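Local coordinates for transferrin binding protein B (Actinobacillus suis, PDB 3PQU) that probably binds host transferrin at the bacterial outer membrane as a lipoprotein of the iron-acquisition receptor, at residues R122-E133 with F145-L156. Sequence-based numbering, arbitrary orientation. Where two conformers were deposited one is given.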
ATOM      1  N   ARG A 122       8.508   7.204   4.876  1.00 14.04           N
ATOM      2  CA  ARG A 122       8.837   8.031   6.022  1.00 15.42           C
ATOM      3  C   ARG A 122       8.333   7.309   7.272  1.00 19.52           C
ATOM      4  O   ARG A 122       7.238   6.756   7.263  1.00 17.94           O
ATOM      5  CB  ARG A 122       8.137   9.395   5.926  1.00 20.82           C
ATOM      6  CG  ARG A 122       8.637  10.299   4.808  1.00 23.27           C
ATOM      7  CD  ARG A 122      10.026  10.855   5.099  1.00 17.06           C
ATOM      8  NE  ARG A 122      10.505  11.671   3.983  1.00 23.98           N
ATOM      9  CZ  ARG A 122      11.191  11.192   2.949  1.00 28.37           C
ATOM     10  NH1 ARG A 122      11.492   9.900   2.895  1.00 31.83           N
ATOM     11  NH2 ARG A 122      11.590  12.005   1.978  1.00 24.94           N
ATOM     12  N   SER A 123       9.107   7.322   8.349  1.00 17.43           N
ATOM     13  CA  SER A 123       8.625   6.713   9.577  1.00  9.48           C
ATOM     14  C   SER A 123       9.302   7.308  10.779  1.00 13.06           C
ATOM     15  O   SER A 123      10.309   7.993  10.642  1.00 12.62           O
ATOM     16  CB  SER A 123       8.844   5.197   9.583  1.00 11.99           C
ATOM     17  OG  SER A 123      10.153   4.876  10.033  1.00 16.79           O
ATOM     18  N   GLY A 124       8.740   6.998  11.954  1.00 10.77           N
ATOM     19  CA  GLY A 124       9.332   7.321  13.244  1.00 11.85           C
ATOM     20  C   GLY A 124       8.358   8.118  14.088  1.00 14.26           C
ATOM     21  O   GLY A 124       7.397   7.590  14.652  1.00  9.14           O
ATOM     22  N   TYR A 125       8.599   9.419  14.165  1.00  9.39           N
ATOM     23  CA  TYR A 125       7.849  10.249  15.089  1.00 10.06           C
ATOM     24  C   TYR A 125       7.860  11.700  14.633  1.00 15.79           C
ATOM     25  O   TYR A 125       8.714  12.134  13.847  1.00 15.90           O
ATOM     26  CB  TYR A 125       8.422  10.122  16.507  1.00  8.94           C
ATOM     27  CG  TYR A 125       9.929  10.295  16.562  1.00  9.44           C
ATOM     28  CD1 TYR A 125      10.515  11.561  16.432  1.00 12.07           C
ATOM     29  CD2 TYR A 125      10.770   9.197  16.724  1.00 18.86           C
ATOM     30  CE1 TYR A 125      11.926  11.729  16.462  1.00 15.79           C
ATOM     31  CE2 TYR A 125      12.179   9.351  16.764  1.00 14.92           C
ATOM     32  CZ  TYR A 125      12.739  10.630  16.635  1.00 23.47           C
ATOM     33  OH  TYR A 125      14.104  10.795  16.660  1.00 16.88           O
ATOM     34  N   VAL A 126       6.861  12.422  15.108  1.00 17.29           N
ATOM     35  CA  VAL A 126       6.763  13.853  14.890  0.68 14.45           C
ATOM     36  C   VAL A 126       6.145  14.393  16.169  1.00 17.66           C
ATOM     37  O   VAL A 126       5.157  13.849  16.664  1.00 17.37           O
ATOM     38  CB  VAL A 126       5.916  14.151  13.646  0.68  7.65           C
ATOM     39  CG1 VAL A 126       4.662  13.265  13.622  0.68  6.40           C
ATOM     40  CG2 VAL A 126       5.581  15.625  13.552  0.68  5.17           C
ATOM     41  N   PHE A 127       6.748  15.422  16.743  1.00 18.82           N
ATOM     42  CA  PHE A 127       6.296  15.833  18.068  1.00 21.46           C
ATOM     43  C   PHE A 127       6.695  17.242  18.479  1.00 28.25           C
ATOM     44  O   PHE A 127       7.626  17.839  17.918  1.00 17.95           O
ATOM     45  CB  PHE A 127       6.805  14.821  19.108  1.00 11.32           C
ATOM     46  CG  PHE A 127       8.279  14.975  19.436  1.00 15.07           C
ATOM     47  CD1 PHE A 127       8.683  15.714  20.540  1.00  9.44           C
ATOM     48  CD2 PHE A 127       9.254  14.390  18.626  1.00 20.91           C
ATOM     49  CE1 PHE A 127      10.053  15.881  20.832  1.00 18.03           C
ATOM     50  CE2 PHE A 127      10.608  14.534  18.911  1.00 20.02           C
ATOM     51  CZ  PHE A 127      11.014  15.281  20.018  1.00 17.55           C
ATOM     52  N   ASP A 128       5.958  17.760  19.459  1.00 18.60           N
ATOM     53  CA  ASP A 128       6.269  19.012  20.136  1.00 15.72           C
ATOM     54  C   ASP A 128       6.901  18.605  21.466  1.00 17.77           C
ATOM     55  O   ASP A 128       6.325  17.828  22.224  1.00 16.31           O
ATOM     56  CB  ASP A 128       4.976  19.826  20.347  1.00 15.51           C
ATOM     57  CG  ASP A 128       5.218  21.191  20.991  1.00 25.71           C
ATOM     58  OD1 ASP A 128       6.144  21.330  21.802  1.00 19.67           O
ATOM     59  OD2 ASP A 128       4.457  22.134  20.718  1.00 19.25           O
ATOM     60  N   GLU A 129       8.101  19.088  21.745  1.00 19.15           N
ATOM     61  CA  GLU A 129       8.801  18.671  22.963  1.00 14.02           C
ATOM     62  C   GLU A 129       8.020  19.005  24.240  1.00 21.17           C
ATOM     63  O   GLU A 129       8.118  18.292  25.233  1.00 18.95           O
ATOM     64  CB  GLU A 129      10.163  19.359  23.048  1.00 13.59           C
ATOM     65  CG  GLU A 129      10.933  19.066  24.306  1.00 27.13           C
ATOM     66  CD  GLU A 129      12.304  19.734  24.302  1.00 55.85           C
ATOM     67  OE1 GLU A 129      13.029  19.606  23.293  1.00 44.27           O
ATOM     68  OE2 GLU A 129      12.662  20.387  25.308  1.00 65.43           O
ATOM     69  N   SER A 130       7.281  20.110  24.238  1.00 15.02           N
ATOM     70  CA  SER A 130       6.603  20.515  25.462  1.00 24.63           C
ATOM     71  C   SER A 130       5.350  21.308  25.182  1.00 19.45           C
ATOM     72  O   SER A 130       5.418  22.510  24.890  1.00 22.21           O
ATOM     73  CB  SER A 130       7.543  21.327  26.374  1.00 21.53           C
ATOM     74  OG  SER A 130       6.939  21.554  27.644  1.00 21.39           O
ATOM     75  N   TYR A 131       4.212  20.638  25.333  1.00 21.14           N
ATOM     76  CA  TYR A 131       2.904  21.205  24.998  1.00 15.87           C
ATOM     77  C   TYR A 131       1.884  20.918  26.102  1.00 21.94           C
ATOM     78  O   TYR A 131       1.710  19.788  26.545  1.00 15.87           O
ATOM     79  CB  TYR A 131       2.391  20.648  23.648  1.00 16.11           C
ATOM     80  CG  TYR A 131       0.973  21.106  23.332  1.00 23.74           C
ATOM     81  CD1 TYR A 131       0.724  22.406  22.872  1.00 33.94           C
ATOM     82  CD2 TYR A 131      -0.115  20.262  23.526  1.00 33.84           C
ATOM     83  CE1 TYR A 131      -0.576  22.843  22.610  1.00 20.97           C
ATOM     84  CE2 TYR A 131      -1.426  20.689  23.256  1.00 35.60           C
ATOM     85  CZ  TYR A 131      -1.641  21.974  22.801  1.00 39.99           C
ATOM     86  OH  TYR A 131      -2.918  22.394  22.535  1.00 53.01           O
ATOM     87  N   SER A 132       1.200  21.953  26.536  1.00 21.74           N
ATOM     88  CA  SER A 132       0.334  21.857  27.692  1.00 23.77           C
ATOM     89  C   SER A 132      -1.126  21.899  27.247  1.00 27.45           C
ATOM     90  O   SER A 132      -1.552  22.841  26.581  1.00 29.98           O
ATOM     91  CB  SER A 132       0.642  23.029  28.638  1.00 19.93           C
ATOM     92  OG  SER A 132      -0.297  23.092  29.688  1.00 36.39           O
ATOM     93  N   GLU A 133      -1.888  20.870  27.589  1.00 24.93           N
ATOM     94  CA  GLU A 133      -3.326  20.887  27.318  1.00 23.47           C
ATOM     95  C   GLU A 133      -4.081  20.967  28.629  1.00 28.67           C
ATOM     96  O   GLU A 133      -3.989  20.069  29.471  1.00 29.00           O
ATOM     97  CB  GLU A 133      -3.780  19.641  26.539  1.00 25.76           C
ATOM     98  CG  GLU A 133      -5.279  19.649  26.216  1.00 44.13           C
ATOM     99  CD  GLU A 133      -5.782  18.328  25.636  1.00 50.31           C
ATOM    100  OE1 GLU A 133      -6.859  18.317  24.998  1.00 43.92           O
ATOM    101  OE2 GLU A 133      -5.104  17.302  25.824  1.00 41.09           O
ATOM    102  N   PHE A 145      -5.665  17.846  32.231  1.00 20.64           N
ATOM    103  CA  PHE A 145      -4.366  18.482  32.307  1.00 26.69           C
ATOM    104  C   PHE A 145      -3.280  17.515  31.901  1.00 28.24           C
ATOM    105  O   PHE A 145      -2.976  16.585  32.643  1.00 21.57           O
ATOM    106  CB  PHE A 145      -4.074  19.001  33.714  1.00 33.73           C
ATOM    107  CG  PHE A 145      -2.676  19.537  33.867  1.00 37.64           C
ATOM    108  CD1 PHE A 145      -2.115  20.331  32.873  1.00 32.95           C
ATOM    109  CD2 PHE A 145      -1.919  19.244  34.989  1.00 49.72           C
ATOM    110  CE1 PHE A 145      -0.820  20.823  32.993  1.00 35.82           C
ATOM    111  CE2 PHE A 145      -0.618  19.733  35.120  1.00 45.02           C
ATOM    112  CZ  PHE A 145      -0.070  20.523  34.125  1.00 39.41           C
ATOM    113  N   LYS A 146      -2.716  17.740  30.715  1.00 24.09           N
ATOM    114  CA  LYS A 146      -1.632  16.920  30.183  1.00 20.15           C
ATOM    115  C   LYS A 146      -0.494  17.857  29.765  1.00 26.47           C
ATOM    116  O   LYS A 146      -0.731  18.999  29.371  1.00 21.48           O
ATOM    117  CB  LYS A 146      -2.125  16.083  29.000  1.00 19.53           C
ATOM    118  CG  LYS A 146      -3.301  15.132  29.334  1.00 20.31           C
ATOM    119  CD  LYS A 146      -3.814  14.398  28.077  1.00 19.86           C
ATOM    120  CE  LYS A 146      -4.760  13.249  28.435  1.00 26.43           C
ATOM    121  NZ  LYS A 146      -5.315  12.599  27.215  1.00 34.83           N
ATOM    122  N   ASN A 147       0.738  17.383  29.871  1.00 22.94           N
ATOM    123  CA  ASN A 147       1.887  18.231  29.579  1.00 22.33           C
ATOM    124  C   ASN A 147       3.103  17.441  29.143  1.00 15.66           C
ATOM    125  O   ASN A 147       3.154  16.230  29.335  1.00 20.11           O
ATOM    126  CB  ASN A 147       2.234  19.122  30.776  1.00 26.06           C
ATOM    127  CG  ASN A 147       3.090  20.320  30.368  1.00 26.51           C
ATOM    128  OD1 ASN A 147       3.131  20.689  29.198  1.00 28.78           O
ATOM    129  ND2 ASN A 147       3.783  20.910  31.325  1.00 25.01           N
ATOM    130  N   GLY A 148       4.071  18.111  28.514  1.00 14.61           N
ATOM    131  CA  GLY A 148       5.242  17.422  28.009  1.00 13.34           C
ATOM    132  C   GLY A 148       5.137  17.052  26.528  1.00 20.59           C
ATOM    133  O   GLY A 148       4.467  17.738  25.755  1.00 15.98           O
ATOM    134  N   ILE A 149       5.821  15.985  26.124  1.00 16.26           N
ATOM    135  CA  ILE A 149       5.825  15.577  24.701  1.00 21.48           C
ATOM    136  C   ILE A 149       4.414  15.358  24.165  1.00 16.70           C
ATOM    137  O   ILE A 149       3.585  14.732  24.820  1.00 15.80           O
ATOM    138  CB  ILE A 149       6.709  14.329  24.462  1.00 22.09           C
ATOM    139  CG1 ILE A 149       8.191  14.719  24.562  1.00 25.46           C
ATOM    140  CG2 ILE A 149       6.432  13.647  23.081  1.00 15.99           C
ATOM    141  CD1 ILE A 149       9.127  13.518  24.514  1.00 29.07           C
ATOM    142  N   ASP A 150       4.139  15.911  22.988  1.00 21.02           N
ATOM    143  CA  ASP A 150       2.865  15.692  22.314  1.00 20.12           C
ATOM    144  C   ASP A 150       3.152  15.393  20.867  1.00 15.25           C
ATOM    145  O   ASP A 150       3.787  16.202  20.192  1.00 13.27           O
ATOM    146  CB  ASP A 150       1.976  16.945  22.375  1.00 22.77           C
ATOM    147  CG  ASP A 150       0.571  16.676  21.862  1.00 31.11           C
ATOM    148  OD1 ASP A 150       0.002  17.512  21.130  1.00 30.36           O
ATOM    149  OD2 ASP A 150       0.042  15.604  22.190  1.00 32.64           O
ATOM    150  N   GLY A 151       2.699  14.240  20.375  1.00 12.12           N
ATOM    151  CA  GLY A 151       2.987  13.898  18.993  1.00 21.89           C
ATOM    152  C   GLY A 151       2.540  12.506  18.628  1.00 18.31           C
ATOM    153  O   GLY A 151       1.647  11.966  19.283  1.00 16.55           O
ATOM    154  N   TYR A 152       3.188  11.921  17.617  1.00 13.61           N
ATOM    155  CA  TYR A 152       2.733  10.678  17.007  1.00 13.85           C
ATOM    156  C   TYR A 152       3.886   9.757  16.645  1.00 13.46           C
ATOM    157  O   TYR A 152       4.992  10.209  16.334  1.00 12.34           O
ATOM    158  CB  TYR A 152       1.956  11.005  15.733  1.00 18.27           C
ATOM    159  CG  TYR A 152       0.788  11.924  15.951  1.00 16.95           C
ATOM    160  CD1 TYR A 152      -0.510  11.429  16.047  1.00 29.47           C
ATOM    161  CD2 TYR A 152       0.981  13.293  16.089  1.00 22.26           C
ATOM    162  CE1 TYR A 152      -1.600  12.289  16.258  1.00 23.17           C
ATOM    163  CE2 TYR A 152      -0.089  14.155  16.303  1.00 28.30           C
ATOM    164  CZ  TYR A 152      -1.371  13.649  16.389  1.00 33.10           C
ATOM    165  OH  TYR A 152      -2.414  14.517  16.605  1.00 45.28           O
ATOM    166  N   ILE A 153       3.620   8.462  16.686  1.00 14.19           N
ATOM    167  CA  ILE A 153       4.528   7.469  16.108  1.00 11.14           C
ATOM    168  C   ILE A 153       3.849   7.029  14.814  1.00 21.58           C
ATOM    169  O   ILE A 153       2.636   6.849  14.794  1.00 15.37           O
ATOM    170  CB  ILE A 153       4.680   6.273  17.035  1.00 13.14           C
ATOM    171  CG1 ILE A 153       5.149   6.735  18.444  1.00 11.51           C
ATOM    172  CG2 ILE A 153       5.620   5.231  16.423  1.00  8.10           C
ATOM    173  CD1 ILE A 153       6.470   7.548  18.474  1.00 11.00           C
ATOM    174  N   TYR A 154       4.594   6.863  13.730  1.00 18.19           N
ATOM    175  CA  TYR A 154       3.931   6.520  12.477  1.00 12.99           C
ATOM    176  C   TYR A 154       4.871   5.858  11.480  1.00 14.22           C
ATOM    177  O   TYR A 154       6.092   5.890  11.640  1.00 20.01           O
ATOM    178  CB  TYR A 154       3.337   7.782  11.832  1.00 11.54           C
ATOM    179  CG  TYR A 154       4.392   8.599  11.085  1.00  9.68           C
ATOM    180  CD1 TYR A 154       4.502   8.538   9.687  1.00 10.95           C
ATOM    181  CD2 TYR A 154       5.308   9.375  11.771  1.00  6.78           C
ATOM    182  CE1 TYR A 154       5.479   9.270   9.006  1.00 16.06           C
ATOM    183  CE2 TYR A 154       6.294  10.111  11.099  1.00 13.34           C
ATOM    184  CZ  TYR A 154       6.372  10.040   9.721  1.00 23.02           C
ATOM    185  OH  TYR A 154       7.334  10.758   9.059  1.00 18.70           O
ATOM    186  N   TYR A 155       4.281   5.288  10.437  1.00 11.52           N
ATOM    187  CA  TYR A 155       5.002   5.063   9.195  1.00  7.34           C
ATOM    188  C   TYR A 155       4.078   5.413   8.041  1.00 15.26           C
ATOM    189  O   TYR A 155       2.854   5.331   8.156  1.00 16.38           O
ATOM    190  CB  TYR A 155       5.537   3.599   9.075  1.00  8.12           C
ATOM    191  CG  TYR A 155       4.505   2.564   8.624  1.00 17.94           C
ATOM    192  CD1 TYR A 155       4.269   2.329   7.271  1.00 19.34           C
ATOM    193  CD2 TYR A 155       3.782   1.815   9.555  1.00 20.69           C
ATOM    194  CE1 TYR A 155       3.324   1.374   6.856  1.00 16.38           C
ATOM    195  CE2 TYR A 155       2.837   0.872   9.152  1.00 18.25           C
ATOM    196  CZ  TYR A 155       2.612   0.656   7.794  1.00 25.01           C
ATOM    197  OH  TYR A 155       1.687  -0.290   7.377  1.00 22.79           O
ATOM    198  N   LEU A 156       4.664   5.801   6.919  1.00 14.43           N
ATOM    199  CA  LEU A 156       3.875   6.086   5.730  1.00 13.91           C
ATOM    200  C   LEU A 156       4.697   5.774   4.493  1.00 19.94           C
ATOM    201  O   LEU A 156       5.837   6.212   4.375  1.00 24.07           O
ATOM    202  CB  LEU A 156       3.478   7.564   5.709  1.00 18.78           C
ATOM    203  CG  LEU A 156       2.700   8.038   4.492  1.00 22.03           C
ATOM    204  CD1 LEU A 156       1.367   7.292   4.404  1.00 21.05           C
ATOM    205  CD2 LEU A 156       2.475   9.537   4.574  1.00 26.90           C
TER
HETATM  206  O   HOH W   1       4.466  22.823  28.228  1.00 19.74           O
HETATM  207  O   HOH W   2      -5.881  14.463  24.694  1.00 71.14           O
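The Y154 ring lies over the backbone of the neighbouring strand: one face covers S123 CA, a CH-pi contact 4.2 Å from the ring centroid, and G124 N near the rim. With chi1 at 80°, CG stands between its own N and C, which swings the ring across onto G124, where no side chain intervenes; its OH comes alongside R122 CB. Farther along, the Y131 ring and the D150 carboxylate run side by side with planes only 20° apart, Y131 CD2 lying 3.6 Å from D150 OD1, the oxygen that makes a salt bridge to K97. The F145 ring presents its edge to E133 O and S132 OG, and F127 CD1 meets I149 CG2 at 4.0 Å.

The backbones pair in an antiparallel ladder in which R122, G124, V126 and D128 each exchange two bonds with L156, Y154, Y152 and D150. Past D128, whose OD1 accepts from S130 N in an Asx turn and also bonds S100 OG while OD2 bonds T98 OG1, the register slips by one; Y131 N bonds G148 O, and pairing resumes at E133 and K146. One water bridges S130 OG and N147 OD1, another E133 OE2 and K146 NZ.

Within the N-lobe handle, 150-157 is the central strand of a five-stranded antiparallel sheet, with 121-128 and edge strand 103-105 on one side, 43-47 and edge strand 78-80 on the other. Helix 91-97 packs on D150, while barrel strand 318-326 touches S123 and I153 on the other face.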